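Local coordinates for protein exopolyphosphatase (Cytophaga hutchinsonii, PDB 3MDQ) that probably hydrolyses inorganic polyphosphate from the chain end, releasing orthophosphate, at residues I78-R86 / I104-E114; P127-A135 / I146-L154. All blocks are in the same frame, centred on the assembly; numbering follows the deposited sequence. Where two conformers were deposited one is given.

In the fold
The two contacts belong to different beta sheets, as expected of the actin-like ATPase clan: contact 1 lies at the margin of the five-stranded sheet, contact 2 in the hairpin margin of the six-stranded one. Their centres are 24 Å apart, and their nearest atoms about 6 Å. Helix 111-125 links them, starting in contact 1 and then lying against contact 2 through Phe-119 and Gln-123 before the chain enters strand 133-138. Contact 1 borders the probable phosphate pocket: the side chain of Thr-82 is about 3 Å from a bound sulfate. Glu-144, on the same strand that supplies Ile-146 to contact 2, comes close to Glu-114 of contact 1.

Contact 1 of 2, residues I78-R86 / I104-E114; sequences IATGTSAVR and IDVEVIDGARE
Two neighbouring parallel strands, 78-81 and the edge strand 106-108, pair here across a beta-alpha-beta crossover through helix 91-102, and a salt bridge ties together the helices that follow them. Glu-107 N donates to Ala-79 O (2.8 Å), Gly-81 N to Glu-107 O and Ile-109 N to Gly-81 O. Glycine suits position 81, since a side chain would run into Val-85 CG1 and press on Val-106 CG1. Beyond the strands, Arg-86 has CG between the backbone N and the carbonyl carbon (chi1 70°), and its chain, extended from CG to NE, carries the guanidinium across to Glu-114. NH1 and NH2 both grip Glu-114 OE1, at 2.9 and 3.0 Å, with guanidinium and carboxylate planes 61° apart, while NH1 also binds Ile-109 O (2.9 Å). Ser-83 N lies over one face of the guanidinium and Gly-111 N over the other, so the group is sandwiched; Glu-160 is a further partner of NH2. Replacing Arg-86 by an alanine would probably leave Glu-114 OE1 and Ile-109 O without this donor, and Glu-114 less firmly held. Water 2 bridges Glu-114 OE2 (2.6 Å) and Ser-83 N. With Thr-82 OG1 weakly bonded to a bound sulfate, this chemistry is consistent with Arg-86 fixing Glu-114 beside an anion site that may receive phosphate.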
loop_
_atom_site.group_PDB
_atom_site.type_symbol
_atom_site.label_atom_id
_atom_site.label_comp_id
_atom_site.label_asym_id
_atom_site.label_seq_id
_atom_site.Cartn_x
_atom_site.Cartn_y
_atom_site.Cartn_z
ATOM N N ILE A 78 -14.742 -10.645 -0.510
ATOM C CA ILE A 78 -13.523 -11.140 0.093
ATOM C C ILE A 78 -12.804 -10.017 0.824
ATOM O O ILE A 78 -12.543 -8.951 0.241
ATOM C CB ILE A 78 -12.581 -11.778 -0.916
ATOM C CG1 ILE A 78 -11.335 -12.295 -0.188
ATOM C CG2 ILE A 78 -12.253 -10.812 -2.030
ATOM C CD1 ILE A 78 -10.351 -12.935 -1.084
ATOM N N ALA A 79 -12.456 -10.285 2.081
ATOM C CA ALA A 79 -11.836 -9.294 2.967
ATOM C C ALA A 79 -10.493 -9.861 3.388
ATOM O O ALA A 79 -10.452 -10.951 3.947
ATOM C CB ALA A 79 -12.716 -9.043 4.207
ATOM N N THR A 80 -9.400 -9.196 3.019
ATOM C CA THR A 80 -8.086 -9.705 3.321
ATOM C C THR A 80 -7.564 -8.947 4.542
ATOM O O THR A 80 -7.845 -7.777 4.739
ATOM C CB THR A 80 -7.103 -9.531 2.154
ATOM O OG1 THR A 80 -6.999 -8.137 1.830
ATOM C CG2 THR A 80 -7.549 -10.332 0.909
ATOM N N GLY A 81 -6.859 -9.647 5.394
ATOM C CA GLY A 81 -6.122 -9.035 6.497
ATOM C C GLY A 81 -4.630 -9.201 6.222
ATOM O O GLY A 81 -4.180 -10.306 5.930
ATOM N N THR A 82 -3.864 -8.119 6.356
ATOM C CA THR A 82 -2.431 -8.136 6.000
ATOM C C THR A 82 -1.560 -7.806 7.235
ATOM O O THR A 82 -1.782 -8.419 8.283
ATOM C CB THR A 82 -2.166 -7.226 4.822
ATOM O OG1 THR A 82 -2.682 -5.897 5.076
ATOM C CG2 THR A 82 -2.804 -7.869 3.534
ATOM N N SER A 83 -0.536 -6.955 7.124
ATOM C CA SER A 83 0.508 -6.861 8.167
ATOM C C SER A 83 -0.028 -6.717 9.618
ATOM O O SER A 83 0.382 -7.461 10.508
ATOM C CB SER A 83 1.409 -5.673 7.865
ATOM O OG SER A 83 2.430 -5.575 8.841
ATOM N N ALA A 84 -0.844 -5.716 9.890
ATOM C CA ALA A 84 -1.275 -5.499 11.269
ATOM C C ALA A 84 -2.125 -6.677 11.780
ATOM O O ALA A 84 -2.064 -7.044 12.943
ATOM C CB ALA A 84 -2.052 -4.201 11.423
ATOM N N VAL A 85 -2.901 -7.279 10.902
ATOM C CA VAL A 85 -3.747 -8.413 11.289
ATOM C C VAL A 85 -2.889 -9.648 11.524
ATOM O O VAL A 85 -2.909 -10.270 12.613
ATOM C CB VAL A 85 -4.821 -8.686 10.241
ATOM C CG1 VAL A 85 -5.628 -9.952 10.589
ATOM C CG2 VAL A 85 -5.778 -7.480 10.061
ATOM N N ARG A 86 -2.034 -10.010 10.583
ATOM C CA ARG A 86 -1.239 -11.222 10.770
ATOM C C ARG A 86 -0.207 -11.121 11.925
ATOM O O ARG A 86 0.135 -12.145 12.523
ATOM C CB ARG A 86 -0.570 -11.668 9.459
ATOM C CG ARG A 86 0.505 -10.811 8.968
ATOM C CD ARG A 86 1.038 -11.298 7.584
ATOM N NE ARG A 86 1.882 -10.262 7.040
ATOM C CZ ARG A 86 1.654 -9.550 5.942
ATOM N NH1 ARG A 86 0.634 -9.795 5.156
ATOM N NH2 ARG A 86 2.489 -8.566 5.624
ATOM N N ILE A 104 -18.718 -11.393 7.887
ATOM C CA ILE A 104 -17.665 -11.423 6.869
ATOM C C ILE A 104 -16.526 -12.249 7.504
ATOM O O ILE A 104 -16.180 -12.041 8.681
ATOM C CB ILE A 104 -17.228 -10.007 6.508
ATOM C CG1 ILE A 104 -18.341 -9.287 5.713
ATOM C CG2 ILE A 104 -15.909 -10.032 5.678
ATOM C CD1 ILE A 104 -18.127 -7.785 5.558
ATOM N N ASP A 105 -15.954 -13.168 6.733
ATOM C CA ASP A 105 -14.802 -13.961 7.197
ATOM C C ASP A 105 -13.529 -13.346 6.635
ATOM O O ASP A 105 -13.374 -13.169 5.442
ATOM C CB ASP A 105 -14.908 -15.458 6.843
ATOM C CG ASP A 105 -16.024 -16.165 7.641
ATOM O OD1 ASP A 105 -15.835 -16.588 8.827
ATOM O OD2 ASP A 105 -17.105 -16.267 7.078
ATOM N N VAL A 106 -12.660 -12.917 7.524
ATOM C CA VAL A 106 -11.384 -12.332 7.142
ATOM C C VAL A 106 -10.443 -13.425 6.652
ATOM O O VAL A 106 -10.262 -14.433 7.347
ATOM C CB VAL A 106 -10.776 -11.618 8.333
ATOM C CG1 VAL A 106 -9.334 -11.050 8.001
ATOM C CG2 VAL A 106 -11.684 -10.515 8.749
ATOM N N GLU A 107 -9.851 -13.218 5.491
ATOM C CA GLU A 107 -8.797 -14.088 4.934
ATOM C C GLU A 107 -7.441 -13.446 5.272
ATOM O O GLU A 107 -7.089 -12.414 4.703
ATOM C CB GLU A 107 -8.978 -14.218 3.431
ATOM C CG GLU A 107 -7.925 -15.069 2.741
ATOM C CD GLU A 107 -8.346 -16.521 2.570
ATOM O OE1 GLU A 107 -9.477 -16.750 2.066
ATOM O OE2 GLU A 107 -7.534 -17.420 2.915
ATOM N N VAL A 108 -6.699 -14.065 6.182
ATOM C CA VAL A 108 -5.398 -13.577 6.566
ATOM C C VAL A 108 -4.395 -14.088 5.533
ATOM O O VAL A 108 -4.309 -15.294 5.267
ATOM C CB VAL A 108 -4.999 -14.035 7.955
ATOM C CG1 VAL A 108 -3.578 -13.529 8.279
ATOM C CG2 VAL A 108 -6.080 -13.592 9.023
ATOM N N ILE A 109 -3.693 -13.156 4.903
ATOM C CA ILE A 109 -2.696 -13.544 3.890
ATOM C C ILE A 109 -1.308 -13.161 4.355
ATOM O O ILE A 109 -1.097 -12.076 4.963
ATOM C CB ILE A 109 -3.019 -12.971 2.503
ATOM C CG1 ILE A 109 -3.025 -11.469 2.547
ATOM C CG2 ILE A 109 -4.406 -13.514 1.955
ATOM C CD1 ILE A 109 -3.028 -10.784 1.124
ATOM N N ASP A 110 -0.348 -14.049 4.075
ATOM C CA ASP A 110 1.015 -13.787 4.455
ATOM C C ASP A 110 1.667 -12.771 3.499
ATOM O O ASP A 110 1.064 -12.361 2.487
ATOM C CB ASP A 110 1.847 -15.074 4.628
ATOM C CG ASP A 110 2.088 -15.845 3.367
ATOM O OD1 ASP A 110 2.015 -15.344 2.216
ATOM O OD2 ASP A 110 2.427 -17.049 3.543
ATOM N N GLY A 111 2.832 -12.295 3.878
ATOM C CA GLY A 111 3.506 -11.242 3.112
ATOM C C GLY A 111 3.839 -11.658 1.670
ATOM O O GLY A 111 3.650 -10.837 0.754
ATOM N N ALA A 112 4.262 -12.906 1.471
ATOM C CA ALA A 112 4.599 -13.405 0.138
ATOM C C ALA A 112 3.368 -13.320 -0.744
ATOM O O ALA A 112 3.417 -12.858 -1.883
ATOM C CB ALA A 112 5.174 -14.874 0.171
ATOM N N ARG A 113 2.229 -13.781 -0.221
ATOM C CA ARG A 113 1.020 -13.833 -1.036
ATOM C C ARG A 113 0.500 -12.446 -1.283
ATOM O O ARG A 113 0.017 -12.135 -2.379
ATOM C CB ARG A 113 -0.058 -14.625 -0.318
ATOM C CG ARG A 113 -1.323 -14.849 -1.116
ATOM C CD ARG A 113 -1.038 -15.625 -2.361
ATOM N NE ARG A 113 -2.240 -15.797 -3.192
ATOM C CZ ARG A 113 -2.209 -15.830 -4.517
ATOM N NH1 ARG A 113 -1.088 -15.651 -5.170
ATOM N NH2 ARG A 113 -3.330 -15.976 -5.216
ATOM N N GLU A 114 0.603 -11.578 -0.278
ATOM C CA GLU A 114 0.255 -10.156 -0.433
ATOM C C GLU A 114 1.063 -9.522 -1.601
ATOM O O GLU A 114 0.507 -8.831 -2.460
ATOM C CB GLU A 114 0.520 -9.387 0.877
ATOM C CG GLU A 114 0.136 -7.952 0.850
ATOM C CD GLU A 114 0.391 -7.232 2.176
ATOM O OE1 GLU A 114 0.987 -7.847 3.087
ATOM O OE2 GLU A 114 0.027 -6.015 2.299
HETATM O O HOH W 1 -13.283 -12.971 2.900
HETATM O O HOH W 2 0.416 -5.256 4.797
#

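Contact 2 of 2, residues P127-A135 / I146-L154; sequences PMEDHISLA and IIGNKNEIL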
loop_
_atom_site.group_PDB
_atom_site.type_symbol
_atom_site.label_atom_id
_atom_site.label_comp_id
_atom_site.label_asym_id
_atom_site.label_seq_id
_atom_site.Cartn_x
_atom_site.Cartn_y
_atom_site.Cartn_z
ATOM N N PRO A 127 1.399 -1.511 -18.283
ATOM C CA PRO A 127 1.833 -2.496 -19.276
ATOM C C PRO A 127 3.343 -2.539 -19.390
ATOM O O PRO A 127 3.943 -1.664 -20.016
ATOM C CB PRO A 127 1.168 -1.991 -20.574
ATOM C CG PRO A 127 1.064 -0.520 -20.370
ATOM C CD PRO A 127 0.865 -0.287 -18.893
HETATM N N MSE A 128 3.957 -3.500 -18.717
HETATM C CA MSE A 128 5.401 -3.548 -18.533
HETATM C C MSE A 128 6.122 -4.190 -19.687
HETATM O O MSE A 128 7.366 -4.119 -19.764
HETATM C CB MSE A 128 5.737 -4.315 -17.242
HETATM C CG MSE A 128 5.342 -3.550 -15.989
HETATM SE SE MSE A 128 5.621 -4.632 -14.413
HETATM C CE MSE A 128 3.909 -5.415 -14.346
ATOM N N GLU A 129 5.379 -4.830 -20.594
ATOM C CA GLU A 129 5.998 -5.604 -21.681
ATOM C C GLU A 129 6.981 -6.614 -21.048
ATOM O O GLU A 129 6.703 -7.182 -19.968
ATOM C CB GLU A 129 6.694 -4.666 -22.695
ATOM C CG GLU A 129 5.870 -3.487 -23.248
ATOM C CD GLU A 129 6.566 -2.797 -24.441
ATOM O OE1 GLU A 129 6.647 -3.438 -25.522
ATOM O OE2 GLU A 129 7.030 -1.637 -24.297
ATOM N N ASP A 130 8.146 -6.808 -21.658
ATOM C CA ASP A 130 9.159 -7.664 -21.066
ATOM C C ASP A 130 10.158 -6.871 -20.207
ATOM O O ASP A 130 11.224 -7.381 -19.875
ATOM C CB ASP A 130 9.896 -8.468 -22.163
ATOM C CG ASP A 130 10.592 -7.595 -23.161
ATOM O OD1 ASP A 130 10.402 -6.342 -23.177
ATOM O OD2 ASP A 130 11.329 -8.187 -23.990
ATOM N N HIS A 131 9.845 -5.627 -19.859
ATOM C CA HIS A 131 10.777 -4.827 -19.082
ATOM C C HIS A 131 10.808 -5.318 -17.637
ATOM O O HIS A 131 9.765 -5.335 -16.973
ATOM C CB HIS A 131 10.400 -3.327 -19.094
ATOM C CG HIS A 131 10.344 -2.736 -20.468
ATOM N ND1 HIS A 131 9.743 -1.524 -20.737
ATOM C CD2 HIS A 131 10.776 -3.217 -21.662
ATOM C CE1 HIS A 131 9.845 -1.262 -22.033
ATOM N NE2 HIS A 131 10.459 -2.279 -22.621
ATOM N N ILE A 132 11.988 -5.710 -17.168
ATOM C CA ILE A 132 12.136 -6.239 -15.785
ATOM C C ILE A 132 11.973 -5.058 -14.832
ATOM O O ILE A 132 12.721 -4.072 -14.893
ATOM C CB ILE A 132 13.495 -6.907 -15.584
ATOM C CG1 ILE A 132 13.737 -8.025 -16.596
ATOM C CG2 ILE A 132 13.629 -7.468 -14.162
ATOM C CD1 ILE A 132 12.693 -9.011 -16.638
ATOM N N SER A 133 10.964 -5.144 -13.986
ATOM C CA SER A 133 10.541 -4.015 -13.194
ATOM C C SER A 133 10.549 -4.393 -11.716
ATOM O O SER A 133 10.204 -5.522 -11.355
ATOM C CB SER A 133 9.124 -3.602 -13.603
ATOM O OG SER A 133 9.087 -3.396 -15.045
ATOM N N LEU A 134 10.889 -3.413 -10.869
ATOM C CA LEU A 134 10.760 -3.565 -9.430
ATOM C C LEU A 134 9.540 -2.766 -9.015
ATOM O O LEU A 134 9.479 -1.526 -9.220
ATOM C CB LEU A 134 12.018 -3.077 -8.709
ATOM C CG LEU A 134 11.944 -3.037 -7.184
ATOM C CD1 LEU A 134 11.752 -4.443 -6.570
ATOM C CD2 LEU A 134 13.199 -2.316 -6.582
ATOM N N ALA A 135 8.554 -3.442 -8.424
ATOM C CA ALA A 135 7.404 -2.772 -7.846
ATOM C C ALA A 135 7.505 -2.767 -6.343
ATOM O O ALA A 135 7.943 -3.754 -5.756
ATOM C CB ALA A 135 6.075 -3.478 -8.293
ATOM N N ILE A 146 8.455 -6.596 -5.456
ATOM C CA ILE A 146 8.291 -7.637 -6.451
ATOM C C ILE A 146 9.115 -7.305 -7.700
ATOM O O ILE A 146 9.047 -6.152 -8.187
ATOM C CB ILE A 146 6.818 -7.821 -6.890
ATOM C CG1 ILE A 146 5.856 -7.913 -5.701
ATOM C CG2 ILE A 146 6.680 -9.049 -7.824
ATOM C CD1 ILE A 146 5.201 -6.612 -5.348
ATOM N N ILE A 147 9.887 -8.269 -8.219
ATOM C CA ILE A 147 10.589 -8.101 -9.470
ATOM C C ILE A 147 9.912 -8.968 -10.509
ATOM O O ILE A 147 9.752 -10.139 -10.274
ATOM C CB ILE A 147 12.072 -8.420 -9.362
ATOM C CG1 ILE A 147 12.773 -7.467 -8.398
ATOM C CG2 ILE A 147 12.754 -8.405 -10.752
ATOM C CD1 ILE A 147 14.216 -7.804 -8.065
ATOM N N GLY A 148 9.471 -8.364 -11.608
ATOM C CA GLY A 148 8.790 -9.117 -12.645
ATOM C C GLY A 148 8.499 -8.306 -13.870
ATOM O O GLY A 148 9.066 -7.227 -14.091
ATOM N N ASN A 149 7.592 -8.832 -14.697
ATOM C CA ASN A 149 7.189 -8.175 -15.956
ATOM C C ASN A 149 5.755 -8.507 -16.237
ATOM O O ASN A 149 5.048 -8.858 -15.327
ATOM C CB ASN A 149 8.142 -8.579 -17.095
ATOM C CG ASN A 149 8.167 -10.083 -17.327
ATOM O OD1 ASN A 149 7.207 -10.792 -17.063
ATOM N ND2 ASN A 149 9.280 -10.570 -17.863
ATOM N N LYS A 150 5.292 -8.367 -17.484
ATOM C CA LYS A 150 3.885 -8.508 -17.771
ATOM C C LYS A 150 3.348 -9.897 -17.509
ATOM O O LYS A 150 2.131 -10.059 -17.305
ATOM C CB LYS A 150 3.556 -8.125 -19.231
ATOM C CG LYS A 150 4.037 -9.091 -20.290
ATOM C CD LYS A 150 3.493 -8.641 -21.662
ATOM C CE LYS A 150 3.881 -9.601 -22.776
ATOM N NZ LYS A 150 3.406 -9.078 -24.094
ATOM N N ASN A 151 4.253 -10.882 -17.573
ATOM C CA ASN A 151 3.905 -12.316 -17.511
ATOM C C ASN A 151 4.302 -13.092 -16.236
ATOM O O ASN A 151 3.694 -14.124 -15.908
ATOM C CB ASN A 151 4.563 -13.028 -18.692
ATOM C CG ASN A 151 4.031 -12.561 -20.043
ATOM O OD1 ASN A 151 4.789 -12.077 -20.886
ATOM N ND2 ASN A 151 2.734 -12.702 -20.250
ATOM N N GLU A 152 5.325 -12.618 -15.532
ATOM C CA GLU A 152 6.044 -13.434 -14.576
ATOM C C GLU A 152 6.406 -12.612 -13.350
ATOM O O GLU A 152 6.717 -11.427 -13.468
ATOM C CB GLU A 152 7.397 -13.890 -15.137
ATOM C CG GLU A 152 7.520 -15.122 -15.983
ATOM C CD GLU A 152 9.031 -15.393 -16.262
ATOM O OE1 GLU A 152 9.619 -14.682 -17.104
ATOM O OE2 GLU A 152 9.606 -16.236 -15.561
ATOM N N ILE A 153 6.447 -13.292 -12.209
ATOM C CA ILE A 153 7.145 -12.815 -11.020
ATOM C C ILE A 153 8.430 -13.609 -10.898
ATOM O O ILE A 153 8.427 -14.844 -10.764
ATOM C CB ILE A 153 6.287 -12.950 -9.749
ATOM C CG1 ILE A 153 5.083 -11.995 -9.850
ATOM C CG2 ILE A 153 7.180 -12.733 -8.513
ATOM C CD1 ILE A 153 4.045 -12.179 -8.735
ATOM N N LEU A 154 9.544 -12.890 -10.926
ATOM C CA LEU A 154 10.863 -13.459 -10.776
ATOM C C LEU A 154 11.300 -13.620 -9.335
ATOM O O LEU A 154 11.992 -14.578 -8.978
ATOM C CB LEU A 154 11.855 -12.586 -11.549
ATOM C CG LEU A 154 11.574 -12.471 -13.062
ATOM C CD1 LEU A 154 12.472 -11.401 -13.755
ATOM C CD2 LEU A 154 11.764 -13.838 -13.756
#
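The Asn-149 amide packs between Glu-129 and Ile-132: Glu-129 O lies beneath one face, offset toward CB, whereas Ile-132 CD1 approaches the ND2 end (3.9 Å), somewhat off the plane to the other side. OD1 accepts from Asn-151 N (3.0 Å), the donor tilted 30° from the amide plane, an Asx turn, and weakly from Glu-152 N; asparagine suits the place because its short amide folds back on its own loop. CG between backbone N and carbonyl carbon (chi1 59°) aims it there. Facing it, the type II' turn Met-128 to His-131 presents Glu-129 O to Lys-150 N (3.1 Å), and the lysine's aliphatic chain runs past the same oxygen. The antiparallel hairpin follows: Ser-133 and Gly-148 form a hydrogen-bonded pair, as do Ala-135 and Ile-146 (Ala-135 N to Ile-146 O, 2.8 Å). Between them Leu-134 CD1 touches Ile-147 CG1 at 3.7 Å. Branched Ile-132 meets two partners at once, CG2 on Ile-147 CG2 (3.6 Å) and CD1 on Leu-154 CD1 (3.8 Å). Helix 193-202 receives Leu-134, Ile-147 and Leu-154; on the other face Phe-119 of helix 111-125 meets selenomethionine Met-128 and Ile-146, and strand 206-210 pairs with Leu-134.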